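Local coordinates for protein ADP-ribose pyrophosphatase (Streptococcus suis, PDB 3O8S) that probably hydrolyses ADP-ribose or a related nucleoside diphosphate derivative, as a member of the Nudix hydrolase family, at residues 83-88 with 93-98; 174-179 with 184-189. One frame throughout, in Å; residues are numbered along the deposited sequence.

Interaction 1 is the more buried of the two and lies closer to the centre of the chain. It pairs strand 82-87 with strand 93-99 by backbone bonds, and side chains pack beside them. Interaction 2 is partly buried and farther out. It joins the loop 174-179 to the start of helix 186-197 mainly through leucine methyl groups. Its two segments share no hydrogen bond; the capping bonds lie within 184-189. The two contacts touch. Leu95 N lies 2.9 Å from Asn184 OD1, and Trp93 N lies 2.8 Å from Pro178 O, both probable hydrogen bonds. Both segments of interaction 2 are therefore tied to strand 93-99, whose pairing with 82-87 is interaction 1.

Interaction 1: 83-88 with 93-98; sequences ILLVQE and WSLPGG. With EDO (1,2-ethanediol), chain F.
Val86 and Ser94 pair in antiparallel fashion in the beta hairpin of strands 82-87 and 93-99. Val86 N donates to Ser94 O at 2.7 Å, almost straight at 177° and in the carbonyl plane. Ser94 N returns a bond to Val86 O at 2.9 Å. Next to them, Gln87 and Trp93 form a non-hydrogen-bonded pair. Gln87 CB sits over the face of the Trp93 six-membered ring, 3.5 Å from its centroid, a CH-pi contact. With CG anti to the backbone N (chi1 -166°), the extended Gln87 chain runs obliquely across the indole.

The tightly packed part is apolar. Ile83 CD1 meets Leu95 CD2 at 3.6 Å, the two side chains crossing at about a right angle. Leu84 CD2 meets Pro96 CG at 3.6 Å, and helix 106-118 packs on both residues.

The looser, polar end holds Glu88, which is partly exposed. Its OE1 makes a salt bridge to Lys183. A 1,2-ethanediol, probably from the crystallisation liquor, hydrogen-bonds through O2 to Ser94 OG at 2.6 Å, and also to Arg74 and Lys183. The chemistry implies strands joined by backbone bonds and apolar packing, with a polar end that holds a diol in this crystal.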
loop_
_atom_site.group_PDB
_atom_site.type_symbol
_atom_site.label_atom_id
_atom_site.label_comp_id
_atom_site.label_asym_id
_atom_site.label_seq_id
_atom_site.Cartn_x
_atom_site.Cartn_y
_atom_site.Cartn_z
ATOM N N ILE A 83 15.016 14.438 8.356
ATOM C CA ILE A 83 14.105 14.139 7.244
ATOM C C ILE A 83 14.043 15.274 6.200
ATOM O O ILE A 83 14.073 16.447 6.569
ATOM C CB ILE A 83 12.687 13.775 7.781
ATOM C CG1 ILE A 83 11.873 12.988 6.710
ATOM C CG2 ILE A 83 11.922 15.041 8.359
ATOM C CD1 ILE A 83 10.727 12.130 7.266
ATOM N N LEU A 84 13.909 14.925 4.897
ATOM C CA LEU A 84 13.761 15.968 3.877
ATOM C C LEU A 84 12.296 16.478 3.803
ATOM O O LEU A 84 11.352 15.696 3.602
ATOM C CB LEU A 84 14.240 15.545 2.475
ATOM C CG LEU A 84 14.023 16.674 1.443
ATOM C CD1 LEU A 84 15.260 17.519 1.192
ATOM C CD2 LEU A 84 13.308 16.195 0.227
ATOM N N LEU A 85 12.130 17.796 3.915
ATOM C CA LEU A 85 10.822 18.462 3.814
ATOM C C LEU A 85 10.891 19.544 2.762
ATOM O O LEU A 85 11.948 20.148 2.567
ATOM C CB LEU A 85 10.346 19.050 5.164
ATOM C CG LEU A 85 10.172 18.045 6.317
ATOM C CD1 LEU A 85 10.086 18.743 7.632
ATOM C CD2 LEU A 85 8.993 17.103 6.102
ATOM N N VAL A 86 9.774 19.753 2.055
ATOM C CA VAL A 86 9.639 20.775 1.024
ATOM C C VAL A 86 8.604 21.793 1.489
ATOM O O VAL A 86 7.606 21.428 2.127
ATOM C CB VAL A 86 9.340 20.218 -0.395
ATOM C CG1 VAL A 86 10.571 19.519 -0.976
ATOM C CG2 VAL A 86 8.123 19.289 -0.411
ATOM N N GLN A 87 8.866 23.072 1.209
ATOM C CA GLN A 87 7.987 24.162 1.616
ATOM C C GLN A 87 7.136 24.631 0.450
ATOM O O GLN A 87 7.649 24.816 -0.659
ATOM C CB GLN A 87 8.814 25.329 2.166
ATOM C CG GLN A 87 7.995 26.373 2.918
ATOM C CD GLN A 87 8.815 27.577 3.293
ATOM O OE1 GLN A 87 9.718 27.992 2.566
ATOM N NE2 GLN A 87 8.512 28.163 4.440
ATOM N N GLU A 88 5.838 24.882 0.728
ATOM C CA GLU A 88 4.871 25.358 -0.250
ATOM C C GLU A 88 4.605 26.858 -0.072
ATOM O O GLU A 88 5.028 27.428 0.936
ATOM C CB GLU A 88 3.577 24.548 -0.134
ATOM C CG GLU A 88 3.683 23.187 -0.786
ATOM C CD GLU A 88 2.468 22.317 -0.561
ATOM O OE1 GLU A 88 2.286 21.835 0.580
ATOM O OE2 GLU A 88 1.709 22.095 -1.532
ATOM N N TRP A 93 5.423 22.999 5.593
ATOM C CA TRP A 93 6.378 21.992 5.158
ATOM C C TRP A 93 5.785 20.604 5.107
ATOM O O TRP A 93 4.954 20.214 5.945
ATOM C CB TRP A 93 7.605 22.011 6.066
ATOM C CG TRP A 93 8.348 23.322 6.018
ATOM C CD1 TRP A 93 7.974 24.498 6.606
ATOM C CD2 TRP A 93 9.573 23.590 5.325
ATOM N NE1 TRP A 93 8.907 25.471 6.350
ATOM C CE2 TRP A 93 9.912 24.938 5.582
ATOM C CE3 TRP A 93 10.448 22.808 4.549
ATOM C CZ2 TRP A 93 11.059 25.538 5.042
ATOM C CZ3 TRP A 93 11.584 23.396 4.022
ATOM C CH2 TRP A 93 11.881 24.750 4.265
ATOM N N SER A 94 6.197 19.855 4.089
ATOM C CA SER A 94 5.687 18.512 3.930
ATOM C C SER A 94 6.702 17.618 3.221
ATOM O O SER A 94 7.665 18.095 2.621
ATOM C CB SER A 94 4.354 18.529 3.173
ATOM O OG SER A 94 4.462 19.054 1.860
ATOM N N LEU A 95 6.489 16.322 3.318
ATOM C CA LEU A 95 7.277 15.350 2.589
ATOM C C LEU A 95 6.971 15.511 1.112
ATOM O O LEU A 95 5.795 15.754 0.770
ATOM C CB LEU A 95 6.900 13.913 3.017
ATOM C CG LEU A 95 7.151 13.481 4.444
ATOM C CD1 LEU A 95 6.577 12.086 4.673
ATOM C CD2 LEU A 95 8.624 13.502 4.749
ATOM N N PRO A 96 7.958 15.333 0.207
ATOM C CA PRO A 96 7.630 15.390 -1.227
ATOM C C PRO A 96 6.573 14.331 -1.535
ATOM O O PRO A 96 6.551 13.264 -0.910
ATOM C CB PRO A 96 8.973 15.096 -1.918
ATOM C CG PRO A 96 9.995 15.484 -0.910
ATOM C CD PRO A 96 9.398 15.082 0.417
ATOM N N GLY A 97 5.658 14.663 -2.422
ATOM C CA GLY A 97 4.605 13.730 -2.771
ATOM C C GLY A 97 3.415 14.368 -3.432
ATOM O O GLY A 97 3.526 15.404 -4.088
ATOM N N GLY A 98 2.281 13.728 -3.268
ATOM C CA GLY A 98 1.041 14.173 -3.873
ATOM C C GLY A 98 0.256 13.014 -4.427
ATOM O O GLY A 98 0.616 11.844 -4.234
HETATM C C1 EDO F . 4.287 19.741 -2.346
HETATM O O1 EDO F . 3.321 19.523 -3.381
HETATM C C2 EDO F . 4.376 18.494 -1.480
HETATM O O2 EDO F . 3.403 18.558 -0.434
#

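Interaction 2: 174-179 with 184-189; sequences DDLPPL and NTAEQL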
loop_
_atom_site.group_PDB
_atom_site.type_symbol
_atom_site.label_atom_id
_atom_site.label_comp_id
_atom_site.label_asym_id
_atom_site.label_seq_id
_atom_site.Cartn_x
_atom_site.Cartn_y
_atom_site.Cartn_z
ATOM N N ASP A 174 13.357 16.619 16.332
ATOM C CA ASP A 174 13.267 17.343 17.600
ATOM C C ASP A 174 13.098 18.843 17.343
ATOM O O ASP A 174 12.776 19.586 18.272
ATOM C CB ASP A 174 14.512 17.078 18.475
ATOM C CG ASP A 174 14.835 15.605 18.696
ATOM O OD1 ASP A 174 13.910 14.834 19.073
ATOM O OD2 ASP A 174 16.008 15.220 18.494
ATOM N N ASP A 175 13.315 19.295 16.089
ATOM C CA ASP A 175 13.188 20.706 15.719
ATOM C C ASP A 175 12.589 20.830 14.297
ATOM O O ASP A 175 13.240 21.276 13.351
ATOM C CB ASP A 175 14.551 21.420 15.857
ATOM C CG ASP A 175 14.530 22.911 15.609
ATOM O OD1 ASP A 175 13.531 23.565 15.987
ATOM O OD2 ASP A 175 15.508 23.425 15.031
ATOM N N LEU A 176 11.328 20.406 14.165
ATOM C CA LEU A 176 10.613 20.424 12.894
ATOM C C LEU A 176 10.084 21.836 12.544
ATOM O O LEU A 176 9.741 22.617 13.446
ATOM C CB LEU A 176 9.450 19.414 12.930
ATOM C CG LEU A 176 9.826 17.924 12.897
ATOM C CD1 LEU A 176 8.656 17.049 13.343
ATOM C CD2 LEU A 176 10.342 17.504 11.526
ATOM N N PRO A 177 9.986 22.168 11.232
ATOM C CA PRO A 177 9.418 23.470 10.846
ATOM C C PRO A 177 7.873 23.381 10.851
ATOM O O PRO A 177 7.369 22.276 11.117
ATOM C CB PRO A 177 10.006 23.689 9.449
ATOM C CG PRO A 177 10.156 22.311 8.892
ATOM C CD PRO A 177 10.331 21.357 10.044
ATOM N N PRO A 178 7.076 24.459 10.593
ATOM C CA PRO A 178 5.601 24.284 10.621
ATOM C C PRO A 178 5.147 23.312 9.533
ATOM O O PRO A 178 5.562 23.433 8.382
ATOM C CB PRO A 178 5.036 25.702 10.426
ATOM C CG PRO A 178 6.168 26.539 9.972
ATOM C CD PRO A 178 7.464 25.852 10.286
ATOM N N LEU A 179 4.345 22.315 9.913
ATOM C CA LEU A 179 3.936 21.247 9.010
ATOM C C LEU A 179 2.538 21.389 8.451
ATOM O O LEU A 179 1.641 21.869 9.130
ATOM C CB LEU A 179 4.004 19.885 9.732
ATOM C CG LEU A 179 5.371 19.301 10.120
ATOM C CD1 LEU A 179 5.169 18.084 11.023
ATOM C CD2 LEU A 179 6.172 18.861 8.886
ATOM N N ASN A 184 1.103 15.411 6.422
ATOM C CA ASN A 184 1.936 14.582 7.293
ATOM C C ASN A 184 1.982 15.129 8.718
ATOM O O ASN A 184 2.306 16.292 8.916
ATOM C CB ASN A 184 3.385 14.441 6.729
ATOM C CG ASN A 184 3.909 15.700 6.053
ATOM O OD1 ASN A 184 4.158 15.716 4.855
ATOM N ND2 ASN A 184 4.028 16.803 6.781
ATOM N N THR A 185 1.679 14.275 9.705
ATOM C CA THR A 185 1.773 14.614 11.127
ATOM C C THR A 185 3.214 14.342 11.605
ATOM O O THR A 185 3.965 13.624 10.925
ATOM C CB THR A 185 0.768 13.778 11.949
ATOM O OG1 THR A 185 1.085 12.401 11.761
ATOM C CG2 THR A 185 -0.699 14.039 11.578
ATOM N N ALA A 186 3.585 14.873 12.794
ATOM C CA ALA A 186 4.903 14.635 13.413
ATOM C C ALA A 186 5.073 13.121 13.707
ATOM O O ALA A 186 6.150 12.551 13.497
ATOM C CB ALA A 186 5.029 15.462 14.692
ATOM N N GLU A 187 3.960 12.470 14.085
ATOM C CA GLU A 187 3.837 11.046 14.386
ATOM C C GLU A 187 4.203 10.211 13.153
ATOM O O GLU A 187 4.997 9.263 13.271
ATOM C CB GLU A 187 2.408 10.716 14.863
ATOM C CG GLU A 187 2.008 11.314 16.212
ATOM C CD GLU A 187 1.671 12.798 16.313
ATOM O OE1 GLU A 187 1.032 13.344 15.384
ATOM O OE2 GLU A 187 2.007 13.406 17.357
ATOM N N GLN A 188 3.666 10.587 11.961
ATOM C CA GLN A 188 3.978 9.895 10.694
ATOM C C GLN A 188 5.446 10.070 10.313
ATOM O O GLN A 188 6.051 9.115 9.839
ATOM C CB GLN A 188 3.054 10.343 9.547
ATOM C CG GLN A 188 1.608 9.840 9.750
ATOM C CD GLN A 188 0.562 10.531 8.904
ATOM O OE1 GLN A 188 0.765 11.615 8.356
ATOM N NE2 GLN A 188 -0.592 9.906 8.768
ATOM N N LEU A 189 6.038 11.252 10.559
ATOM C CA LEU A 189 7.474 11.493 10.288
ATOM C C LEU A 189 8.330 10.629 11.205
ATOM O O LEU A 189 9.299 10.034 10.735
ATOM C CB LEU A 189 7.852 12.975 10.462
ATOM C CG LEU A 189 7.122 13.981 9.586
ATOM C CD1 LEU A 189 7.788 15.349 9.661
ATOM C CD2 LEU A 189 6.997 13.497 8.149
#
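Leu176 and Leu179 reach from the loop 174-179 to the start of helix 186-197, where Thr185 and Gln188 form a capping box. This is an apolar loop-to-helix contact within the Nudix domain, and it packs against the hairpin of strands 82-87 and 93-99.

Asn184 comes first. Its side chain crosses that of Leu179 at about a right angle, and ND2 lies 3.6 Å from Leu179 CD2. With CG between the backbone N and the carbonyl carbon (chi1 36°), the amide is placed so that ND2 lies against Leu179 while OD1 accepts from Leu95 N. This buried side chain thus links the segment to strand 93-99.

Thr185 is the N-cap residue. Its side chain turns away from the loop and serves the helix end. Gln188 N donates to Thr185 OG1 at 3.2 Å. In return Thr185 N donates to Gln188 OE1 at 3.1 Å, approaching from above the carbonyl plane. The two bonds tie up the first turn.

Ala186 opens the helix. Its CB makes a light contact, 4.2 Å from Leu176 CD1.

Gln188 completes the box. Its NE2 has a further partner in Asn137, so both ends of its amide are held.

Leu189, one turn on, brings the two loop leucines together. Both of them point toward the helix and touch the same methyl. Leu176 comes in obliquely, while Leu179 meets Leu189 tip to tip. Leu189 CD1 lies 3.8 Å from Leu176 CD2 and 3.9 Å from Leu179 CD2.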